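Local atomic coordinates of glucanase (Clostridium thermocellum, PDB entry 5GXX), a protein that probably hydrolyses internal beta-1,4-glucosidic links of cellulose as a cellulosomal family 9 endoglucanase. Residues A168-D181 with G196-L208. The protein carries 1 engineered substitution. Residues are numbered along the deposited sequence; the frame is centred on the assembly and turned at random.
With CA (calcium ion), chain C.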
loop_
_atom_site.group_PDB
_atom_site.type_symbol
_atom_site.label_atom_id
_atom_site.label_comp_id
_atom_site.label_asym_id
_atom_site.label_seq_id
_atom_site.Cartn_x
_atom_site.Cartn_y
_atom_site.Cartn_z
ATOM N N ALA A 168 26.986 20.257 -42.934
ATOM C CA ALA A 168 27.837 19.094 -43.180
ATOM C C ALA A 168 29.314 19.463 -43.038
ATOM O O ALA A 168 30.098 18.723 -42.439
ATOM C CB ALA A 168 27.580 18.532 -44.552
ATOM N N LYS A 169 29.699 20.617 -43.586
ATOM C CA LYS A 169 31.078 21.074 -43.479
ATOM C C LYS A 169 31.424 21.488 -42.054
ATOM O O LYS A 169 32.541 21.219 -41.604
ATOM C CB LYS A 169 31.317 22.250 -44.420
ATOM C CG LYS A 169 31.263 21.895 -45.891
ATOM C CD LYS A 169 31.444 23.140 -46.752
ATOM C CE LYS A 169 31.446 22.796 -48.226
ATOM N NZ LYS A 169 31.951 23.965 -49.013
ATOM N N LYS A 170 30.478 22.127 -41.360
ATOM C CA LYS A 170 30.692 22.527 -39.969
ATOM C C LYS A 170 31.006 21.284 -39.138
ATOM O O LYS A 170 32.000 21.222 -38.411
ATOM C CB LYS A 170 29.464 23.235 -39.380
ATOM C CG LYS A 170 29.308 24.727 -39.621
ATOM C CD LYS A 170 28.110 25.221 -38.818
ATOM C CE LYS A 170 27.686 26.633 -39.196
ATOM N NZ LYS A 170 28.646 27.643 -38.680
ATOM N N TYR A 171 30.165 20.265 -39.295
ATOM C CA TYR A 171 30.279 19.064 -38.487
ATOM C C TYR A 171 31.514 18.242 -38.849
ATOM O O TYR A 171 32.206 17.744 -37.961
ATOM C CB TYR A 171 28.996 18.230 -38.572
ATOM C CG TYR A 171 27.777 18.887 -37.960
ATOM C CD1 TYR A 171 27.876 20.015 -37.134
ATOM C CD2 TYR A 171 26.506 18.381 -38.201
ATOM C CE1 TYR A 171 26.741 20.583 -36.565
ATOM C CE2 TYR A 171 25.376 18.947 -37.631
ATOM C CZ TYR A 171 25.495 20.054 -36.823
ATOM O OH TYR A 171 24.360 20.605 -36.287
ATOM N N PHE A 172 31.837 18.160 -40.137
ATOM C CA PHE A 172 33.008 17.399 -40.529
ATOM C C PHE A 172 34.275 18.041 -39.977
ATOM O O PHE A 172 35.151 17.355 -39.461
ATOM C CB PHE A 172 33.131 17.204 -42.039
ATOM C CG PHE A 172 34.439 16.578 -42.419
ATOM C CD1 PHE A 172 34.643 15.206 -42.284
ATOM C CD2 PHE A 172 35.495 17.364 -42.840
ATOM C CE1 PHE A 172 35.870 14.638 -42.595
ATOM C CE2 PHE A 172 36.729 16.803 -43.155
ATOM C CZ PHE A 172 36.925 15.438 -43.023
ATOM N N GLU A 173 34.350 19.364 -40.058
ATOM C CA GLU A 173 35.530 20.035 -39.543
ATOM C C GLU A 173 35.719 19.776 -38.049
ATOM O O GLU A 173 36.858 19.586 -37.602
ATOM C CB GLU A 173 35.472 21.530 -39.872
ATOM C CG GLU A 173 35.735 21.817 -41.344
ATOM C CD GLU A 173 35.210 23.171 -41.804
ATOM O OE1 GLU A 173 34.855 24.016 -40.948
ATOM O OE2 GLU A 173 35.144 23.398 -43.034
ATOM N N LEU A 174 34.619 19.793 -37.294
ATOM C CA LEU A 174 34.639 19.567 -35.851
ATOM C C LEU A 174 35.044 18.135 -35.563
ATOM O O LEU A 174 35.873 17.861 -34.704
ATOM C CB LEU A 174 33.278 19.856 -35.208
ATOM C CG LEU A 174 33.071 19.453 -33.740
ATOM C CD1 LEU A 174 34.048 20.194 -32.840
ATOM C CD2 LEU A 174 31.642 19.664 -33.247
ATOM N N ALA A 175 34.440 17.206 -36.288
ATOM C CA ALA A 175 34.728 15.801 -36.062
ATOM C C ALA A 175 36.180 15.480 -36.370
ATOM O O ALA A 175 36.827 14.721 -35.650
ATOM C CB ALA A 175 33.804 14.954 -36.922
ATOM N N ASP A 176 36.675 16.089 -37.443
ATOM C CA ASP A 176 38.032 15.867 -37.922
ATOM C C ASP A 176 39.094 16.542 -37.046
ATOM O O ASP A 176 40.243 16.107 -37.003
ATOM C CB ASP A 176 38.124 16.351 -39.373
ATOM C CG ASP A 176 39.425 15.974 -40.059
ATOM O OD1 ASP A 176 39.903 14.828 -39.903
ATOM O OD2 ASP A 176 39.928 16.839 -40.818
ATOM N N ALA A 177 38.707 17.590 -36.326
ATOM C CA ALA A 177 39.647 18.307 -35.465
ATOM C C ALA A 177 39.698 17.607 -34.107
ATOM O O ALA A 177 40.755 17.542 -33.480
ATOM C CB ALA A 177 39.207 19.749 -35.312
ATOM N N THR A 178 38.562 17.052 -33.683
ATOM C CA THR A 178 38.403 16.419 -32.373
ATOM C C THR A 178 39.087 15.051 -32.296
ATOM O O THR A 178 39.679 14.699 -31.274
ATOM C CB THR A 178 36.909 16.277 -32.007
ATOM O OG1 THR A 178 36.275 17.559 -31.983
ATOM C CG2 THR A 178 36.701 15.614 -30.657
ATOM N N ARG A 179 38.983 14.267 -33.367
ATOM C CA ARG A 179 39.580 12.930 -33.420
ATOM C C ARG A 179 39.509 12.155 -32.109
ATOM O O ARG A 179 40.495 11.595 -31.625
ATOM C CB ARG A 179 40.983 12.943 -34.025
ATOM C CG ARG A 179 40.898 13.234 -35.504
ATOM C CD ARG A 179 42.227 13.362 -36.200
ATOM N NE ARG A 179 42.014 13.760 -37.588
ATOM C CZ ARG A 179 42.928 13.642 -38.544
ATOM N NH1 ARG A 179 44.117 13.128 -38.258
ATOM N NH2 ARG A 179 42.658 14.024 -39.784
ATOM N N SER A 180 38.307 12.119 -31.547
ATOM C CA SER A 180 38.063 11.386 -30.308
ATOM C C SER A 180 36.580 11.084 -30.121
ATOM O O SER A 180 35.729 11.920 -30.429
ATOM C CB SER A 180 38.572 12.196 -29.111
ATOM O OG SER A 180 38.445 11.458 -27.911
ATOM N N ASP A 181 36.307 9.898 -29.585
ATOM C CA ASP A 181 34.965 9.551 -29.137
ATOM C C ASP A 181 34.781 9.734 -27.635
ATOM O O ASP A 181 33.775 9.306 -27.082
ATOM C CB ASP A 181 34.653 8.101 -29.518
ATOM C CG ASP A 181 34.254 7.955 -30.968
ATOM O OD1 ASP A 181 33.644 8.887 -31.541
ATOM O OD2 ASP A 181 34.569 6.887 -31.534
ATOM N N GLY A 196 35.381 2.608 -33.595
ATOM C CA GLY A 196 36.112 3.865 -33.581
ATOM C C GLY A 196 35.504 4.857 -34.554
ATOM O O GLY A 196 34.399 4.652 -35.078
ATOM N N PHE A 197 36.251 5.923 -34.814
ATOM C CA PHE A 197 35.719 7.063 -35.553
ATOM C C PHE A 197 36.352 7.275 -36.935
ATOM O O PHE A 197 35.884 8.123 -37.695
ATOM C CB PHE A 197 35.823 8.331 -34.689
ATOM C CG PHE A 197 37.249 8.736 -34.409
ATOM C CD1 PHE A 197 38.030 9.237 -35.440
ATOM C CD2 PHE A 197 37.829 8.537 -33.161
ATOM C CE1 PHE A 197 39.352 9.592 -35.239
ATOM C CE2 PHE A 197 39.175 8.874 -32.948
ATOM C CZ PHE A 197 39.935 9.389 -33.993
ATOM N N TRP A 198 37.392 6.517 -37.277
ATOM C CA TRP A 198 38.011 6.683 -38.592
ATOM C C TRP A 198 37.059 6.365 -39.749
ATOM O O TRP A 198 37.097 7.029 -40.792
ATOM C CB TRP A 198 39.321 5.893 -38.712
ATOM C CG TRP A 198 40.382 6.329 -37.734
ATOM C CD1 TRP A 198 40.860 5.611 -36.676
ATOM C CD2 TRP A 198 41.083 7.579 -37.719
ATOM N NE1 TRP A 198 41.824 6.333 -36.004
ATOM C CE2 TRP A 198 41.974 7.547 -36.623
ATOM C CE3 TRP A 198 41.041 8.727 -38.524
ATOM C CZ2 TRP A 198 42.827 8.616 -36.317
ATOM C CZ3 TRP A 198 41.900 9.792 -38.220
ATOM C CH2 TRP A 198 42.770 9.724 -37.124
ATOM N N ASP A 199 36.218 5.347 -39.588
ATOM C CA ASP A 199 35.243 5.040 -40.629
ATOM C C ASP A 199 34.219 6.158 -40.867
ATOM O O ASP A 199 33.870 6.421 -42.015
ATOM C CB ASP A 199 34.516 3.720 -40.317
ATOM C CG ASP A 199 33.933 3.691 -38.907
ATOM O OD1 ASP A 199 34.706 3.489 -37.945
ATOM O OD2 ASP A 199 32.703 3.863 -38.756
ATOM N N GLU A 200 33.752 6.827 -39.815
ATOM C CA GLU A 200 32.852 7.966 -40.002
ATOM C C GLU A 200 33.546 9.114 -40.736
ATOM O O GLU A 200 32.938 9.795 -41.564
ATOM C CB GLU A 200 32.293 8.499 -38.677
ATOM C CG GLU A 200 31.256 7.625 -37.976
ATOM C CD GLU A 200 31.848 6.433 -37.267
ATOM O OE1 GLU A 200 33.097 6.360 -37.166
ATOM O OE2 GLU A 200 31.070 5.567 -36.796
ATOM N N LEU A 201 34.813 9.354 -40.415
ATOM C CA LEU A 201 35.519 10.420 -41.136
ATOM C C LEU A 201 35.671 10.087 -42.614
ATOM O O LEU A 201 35.522 10.970 -43.456
ATOM C CB LEU A 201 36.879 10.766 -40.510
ATOM C CG LEU A 201 36.841 11.297 -39.080
ATOM C CD1 LEU A 201 38.303 11.494 -38.624
ATOM C CD2 LEU A 201 36.061 12.610 -39.004
ATOM N N LEU A 202 35.992 8.830 -42.911
ATOM C CA LEU A 202 35.998 8.339 -44.289
ATOM C C LEU A 202 34.670 8.551 -45.011
ATOM O O LEU A 202 34.635 9.074 -46.126
ATOM C CB LEU A 202 36.315 6.835 -44.311
ATOM C CG LEU A 202 36.272 6.153 -45.684
ATOM C CD1 LEU A 202 37.255 6.780 -46.667
ATOM C CD2 LEU A 202 36.559 4.669 -45.487
ATOM N N TRP A 203 33.591 8.098 -44.384
ATOM C CA TRP A 203 32.236 8.175 -44.926
ATOM C C TRP A 203 31.842 9.624 -45.162
ATOM O O TRP A 203 31.380 9.977 -46.243
ATOM C CB TRP A 203 31.309 7.481 -43.923
ATOM C CG TRP A 203 29.820 7.428 -44.105
ATOM C CD1 TRP A 203 28.909 7.926 -43.234
ATOM C CD2 TRP A 203 29.065 6.746 -45.126
ATOM N NE1 TRP A 203 27.625 7.635 -43.641
ATOM C CE2 TRP A 203 27.694 6.902 -44.799
ATOM C CE3 TRP A 203 29.406 6.013 -46.266
ATOM C CZ2 TRP A 203 26.668 6.374 -45.587
ATOM C CZ3 TRP A 203 28.380 5.504 -47.049
ATOM C CH2 TRP A 203 27.035 5.677 -46.703
ATOM N N ALA A 204 32.082 10.481 -44.175
ATOM C CA ALA A 204 31.696 11.875 -44.317
ATOM C C ALA A 204 32.521 12.606 -45.383
ATOM O O ALA A 204 31.950 13.315 -46.219
ATOM C CB ALA A 204 31.804 12.577 -42.972
ATOM N N SER A 205 33.844 12.433 -45.367
ATOM C CA SER A 205 34.698 13.077 -46.369
ATOM C C SER A 205 34.370 12.595 -47.786
ATOM O O SER A 205 34.403 13.387 -48.730
ATOM C CB SER A 205 36.200 12.938 -46.048
ATOM O OG SER A 205 36.613 11.583 -45.935
ATOM N N THR A 206 34.029 11.311 -47.934
ATOM C CA THR A 206 33.671 10.755 -49.237
ATOM C C THR A 206 32.410 11.428 -49.764
ATOM O O THR A 206 32.373 11.860 -50.914
ATOM C CB THR A 206 33.490 9.219 -49.155
ATOM O OG1 THR A 206 34.746 8.638 -48.797
ATOM C CG2 THR A 206 33.005 8.631 -50.477
ATOM N N TRP A 207 31.380 11.517 -48.925
ATOM C CA TRP A 207 30.165 12.233 -49.303
ATOM C C TRP A 207 30.398 13.720 -49.591
ATOM O O TRP A 207 29.759 14.270 -50.486
ATOM C CB TRP A 207 29.048 12.043 -48.265
ATOM C CG TRP A 207 28.320 10.728 -48.462
ATOM C CD1 TRP A 207 28.281 9.669 -47.598
ATOM C CD2 TRP A 207 27.548 10.344 -49.608
ATOM N NE1 TRP A 207 27.522 8.649 -48.134
ATOM C CE2 TRP A 207 27.068 9.032 -49.369
ATOM C CE3 TRP A 207 27.216 10.973 -50.817
ATOM C CZ2 TRP A 207 26.275 8.338 -50.289
ATOM C CZ3 TRP A 207 26.423 10.281 -51.735
ATOM C CH2 TRP A 207 25.961 8.978 -51.460
ATOM N N LEU A 208 31.286 14.363 -48.832
ATOM C CA LEU A 208 31.673 15.746 -49.127
ATOM C C LEU A 208 32.393 15.900 -50.470
ATOM O O LEU A 208 32.165 16.886 -51.180
ATOM C CB LEU A 208 32.470 16.360 -47.971
ATOM C CG LEU A 208 31.632 16.778 -46.759
ATOM C CD1 LEU A 208 32.461 16.976 -45.501
ATOM C CD2 LEU A 208 30.732 17.989 -47.046
HETATM CA CA CA C . 32.663 3.914 -36.426
HETATM O O HOH W 1 31.838 3.794 -34.319
#
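Phe172, its CG anti to the backbone N (chi1 172°), swings its ring as a knob into the hole formed by Leu201, Ala204, Ser205 and Leu208, between helices running roughly antiparallel. Leu208 CD1 presses on Phe172 CB at 3.5 Å, and Ala204 CB lies 3.9 Å from Phe172 CD1. The Leu201 carbonyl, already gripped by the N and OG of Ser205 from opposite faces of its plane, lies at the edge of the Phe172 ring. One turn on, Leu201 CD2 packs on Ala175 CB at 3.9 Å.

Past the helix end, Arg179 has positive phi, and its backbone carbonyl O approaches Phe197 CZ obliquely at 3.3 Å, while Ser180 N sits over one face of that ring. Phe197, its CG set between the backbone N and the carbonyl carbon (chi1 65°), lays CE1 over the centre of the Trp198 ring. The extended Arg179 chain crosses Trp198, whose rim atom CZ3 lies over one guanidinium face, the two planes 76° apart. A salt bridge from Arg179 NH2 to the syn side of Asp176 OD1 (2.9 Å) holds the guanidinium there; Tyr224 OH hydrogen-bonds to the same OD1, and Lys220 forms a salt bridge with OD2.

Beside this aromatic end, Gly196 O binds calcium at 2.3 Å, and Asp199 and Glu200 each chelate it through both carboxylate oxygens; Ser195, Asp246 and a water complete the site. Asp181 OD2 meets the edge of the Phe197 ring and is hydrogen-bonded to Ser193 OG.

Within the (alpha/alpha)6 barrel expected of glycosyl hydrolase family 9, helices 162-178 and 198-212 pair; helix 142-158 packs on Tyr171 and Trp203, helix 215-224 on Phe172 and Ser205, and helix 249-260 on Leu202.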